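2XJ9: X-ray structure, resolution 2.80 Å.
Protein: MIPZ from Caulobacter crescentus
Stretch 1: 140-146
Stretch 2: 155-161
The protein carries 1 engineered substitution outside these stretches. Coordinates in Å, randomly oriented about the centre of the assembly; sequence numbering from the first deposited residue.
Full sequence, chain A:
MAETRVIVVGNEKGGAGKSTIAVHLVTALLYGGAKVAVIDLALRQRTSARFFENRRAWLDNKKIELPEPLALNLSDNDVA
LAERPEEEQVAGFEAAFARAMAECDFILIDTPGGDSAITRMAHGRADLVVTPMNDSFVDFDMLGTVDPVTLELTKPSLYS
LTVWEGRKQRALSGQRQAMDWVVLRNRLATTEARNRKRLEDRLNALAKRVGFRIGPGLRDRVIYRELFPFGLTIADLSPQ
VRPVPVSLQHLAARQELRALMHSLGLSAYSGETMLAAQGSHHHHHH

Stretch 1, residues 140-146: FDMLGTV
Stretch 2 (155-161) KPSLYSL

A polypeptide that leaves a helical turn exposes carbonyl oxygens with no partner inside the turn, and a neighbouring segment can satisfy them with amides and short hydroxyl side chains. MipZ from Caulobacter crescentus offers a compact example in residues 140-146 and 155-161. In the first stretch, Asp-141 to Leu-143 have helical backbone angles (phi -73° to -94°, psi -13° to -45°), and Leu-143 N and Gly-144 N both lie 3.0 Å from Phe-140 O, to which they hydrogen-bond. The chain then opens into a strand at Gly-144 (-155/147) and Thr-145 (-90/123). The second stretch reverses this order: Lys-155 (-167/156) and Pro-156 (-63/168) are strand, Ser-157 (-141/172) is still extended, and a helix follows.

The strands run antiparallel. Gly-144 faces Pro-156 as a non-hydrogen-bonded pair, CA to CA 4.3 Å, and Thr-145 faces Lys-155 as a hydrogen-bonded pair, CA to CA 5.4 Å. Thr-145 N donates to Lys-155 O at 2.8 Å and 161°, a nearly straight bond. Gly-144 CA approaches Lys-155 O to 3.4 Å, so the backbones meet here without an intervening side chain. Beyond the strands, Met-142 lies opposite Tyr-159, CA to CA 5.5 Å, and Tyr-159 N donates to Met-142 O at 2.9 Å and 149°.

The serines follow the principle most clearly. Ser-157 points toward the first stretch, and its t rotamer (chi1 -178°) places OG 3.0 Å from Asp-141 O, to which it donates. Its backbone N also makes a weak bond to Leu-143 O, 2.9 Å long but bent to 123°. That same oxygen accepts a hydrogen bond from Ser-160 OG at 2.8 Å. The CA-to-CB bond of Ser-160 points sideways, and chi1 of -87° (m) brings the hydroxyl within reach of the carbonyl. A short side chain thus supplements the poorly directed amide.

Apolar contacts complete the packing. The CA-to-CB bond of Met-142 points sideways, but an m, m, m conformation (-69°, -60°, -69°) folds the side chain so that CE comes 3.6 Å from Leu-158 CB. Leu-158 itself has chi1 -110° and chi2 33°, both between wells. Leu-143 starts away from the second stretch, yet its m, t rotamer (-55°, 169°) carries CD2 back to 3.4 Å from Tyr-159 CD2, near the plane of the ring and at its edge. Tyr-159 starts toward the first stretch, but with chi1 177° (t) and chi2 71° its end leads away, and its OH is hydrogen-bonded elsewhere in the structure.

At the strand end, Thr-145 and Lys-155 project on the same face of the sheet. Thr-145 has chi1 -91°, between wells. Lys-155 adopts p, t, t, p (89°, -165°, 166°, 57°), bringing NZ to 3.6 Å from Thr-145 OG1, a polar proximity, while NZ bonds weakly to Pro-156 O at 3.3 Å. In all, the two stretches bury 462 Å² between them.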

# COMPACT_ATOMS: atom_id res chain seq x y z
N PHE A 140 -6.44 5.00 -8.69
CA PHE A 140 -6.48 5.46 -10.05
C PHE A 140 -5.70 6.75 -10.29
O PHE A 140 -5.29 7.03 -11.41
CB PHE A 140 -7.92 5.68 -10.49
CG PHE A 140 -8.04 6.11 -11.92
CD1 PHE A 140 -8.19 7.44 -12.25
CD2 PHE A 140 -8.01 5.18 -12.93
CE1 PHE A 140 -8.32 7.82 -13.57
CE2 PHE A 140 -8.14 5.57 -14.25
CZ PHE A 140 -8.29 6.88 -14.57
N ASP A 141 -5.49 7.53 -9.23
CA ASP A 141 -4.88 8.84 -9.39
C ASP A 141 -3.38 8.78 -9.70
O ASP A 141 -2.77 9.79 -10.06
CB ASP A 141 -5.09 9.67 -8.13
CG ASP A 141 -4.70 11.11 -8.31
OD1 ASP A 141 -3.90 11.62 -7.49
OD2 ASP A 141 -5.19 11.74 -9.28
N MET A 142 -2.78 7.61 -9.53
CA MET A 142 -1.38 7.39 -9.91
C MET A 142 -1.26 6.92 -11.36
O MET A 142 -0.16 6.93 -11.95
CB MET A 142 -0.67 6.43 -8.94
CG MET A 142 -0.47 7.05 -7.54
SD MET A 142 0.54 8.56 -7.59
CE MET A 142 2.15 7.89 -8.03
N LEU A 143 -2.38 6.53 -11.96
CA LEU A 143 -2.40 6.26 -13.39
C LEU A 143 -2.83 7.48 -14.23
O LEU A 143 -2.18 7.81 -15.22
CB LEU A 143 -3.22 5.01 -13.71
CG LEU A 143 -2.76 3.78 -12.92
CD1 LEU A 143 -3.73 2.64 -13.02
CD2 LEU A 143 -1.38 3.33 -13.37
N GLY A 144 -3.88 8.17 -13.83
CA GLY A 144 -4.40 9.28 -14.60
C GLY A 144 -5.16 10.29 -13.77
O GLY A 144 -5.83 9.95 -12.79
N THR A 145 -5.07 11.56 -14.16
CA THR A 145 -5.72 12.63 -13.44
C THR A 145 -7.13 12.90 -13.96
O THR A 145 -7.32 13.18 -15.14
CB THR A 145 -4.90 13.90 -13.51
OG1 THR A 145 -4.02 13.93 -12.38
CG2 THR A 145 -5.83 15.12 -13.51
N VAL A 146 -8.10 12.81 -13.05
CA VAL A 146 -9.51 13.08 -13.34
C VAL A 146 -9.94 14.45 -12.79
O VAL A 146 -9.49 14.89 -11.71
CB VAL A 146 -10.41 11.97 -12.76
CG1 VAL A 146 -11.86 12.23 -13.10
CG2 VAL A 146 -9.97 10.62 -13.27
N LYS A 155 -5.54 13.82 -18.18
CA LYS A 155 -4.13 13.54 -18.50
C LYS A 155 -3.55 12.31 -17.81
O LYS A 155 -4.01 11.90 -16.76
CB LYS A 155 -3.27 14.76 -18.16
CG LYS A 155 -2.77 14.75 -16.72
CD LYS A 155 -2.23 16.09 -16.28
CE LYS A 155 -2.07 16.12 -14.76
NZ LYS A 155 -1.18 15.02 -14.26
N PRO A 156 -2.51 11.72 -18.39
CA PRO A 156 -1.79 10.63 -17.74
C PRO A 156 -1.17 11.14 -16.46
O PRO A 156 -1.11 12.35 -16.28
CB PRO A 156 -0.69 10.29 -18.76
CG PRO A 156 -1.22 10.76 -20.04
CD PRO A 156 -1.97 12.01 -19.73
N SER A 157 -0.68 10.24 -15.62
CA SER A 157 -0.18 10.62 -14.31
C SER A 157 1.07 9.85 -13.89
O SER A 157 1.48 8.89 -14.54
CB SER A 157 -1.27 10.44 -13.26
OG SER A 157 -0.79 10.85 -12.00
N LEU A 158 1.66 10.29 -12.78
CA LEU A 158 2.99 9.88 -12.34
C LEU A 158 3.48 8.49 -12.76
O LEU A 158 4.61 8.35 -13.24
CB LEU A 158 3.10 10.00 -10.81
CG LEU A 158 4.00 11.10 -10.25
CD1 LEU A 158 4.01 12.34 -11.13
CD2 LEU A 158 3.55 11.45 -8.83
N TYR A 159 2.67 7.46 -12.55
CA TYR A 159 3.13 6.11 -12.78
C TYR A 159 2.99 5.71 -14.24
O TYR A 159 3.79 4.92 -14.76
CB TYR A 159 2.39 5.11 -11.91
CG TYR A 159 2.82 3.70 -12.19
CD1 TYR A 159 4.06 3.25 -11.82
CD2 TYR A 159 1.99 2.83 -12.85
CE1 TYR A 159 4.46 1.96 -12.08
CE2 TYR A 159 2.38 1.53 -13.12
CZ TYR A 159 3.62 1.10 -12.73
OH TYR A 159 4.04 -0.20 -12.99
N SER A 160 1.97 6.24 -14.91
CA SER A 160 1.82 6.04 -16.34
C SER A 160 3.11 6.44 -16.99
O SER A 160 3.65 5.69 -17.80
CB SER A 160 0.71 6.90 -16.91
OG SER A 160 -0.53 6.23 -16.81
N LEU A 161 3.62 7.61 -16.62
CA LEU A 161 4.89 8.12 -17.17
C LEU A 161 6.07 7.20 -16.87
O LEU A 161 6.92 6.97 -17.72
CB LEU A 161 5.19 9.53 -16.68
CG LEU A 161 4.09 10.57 -16.87
CD1 LEU A 161 4.46 11.90 -16.21
CD2 LEU A 161 3.78 10.74 -18.35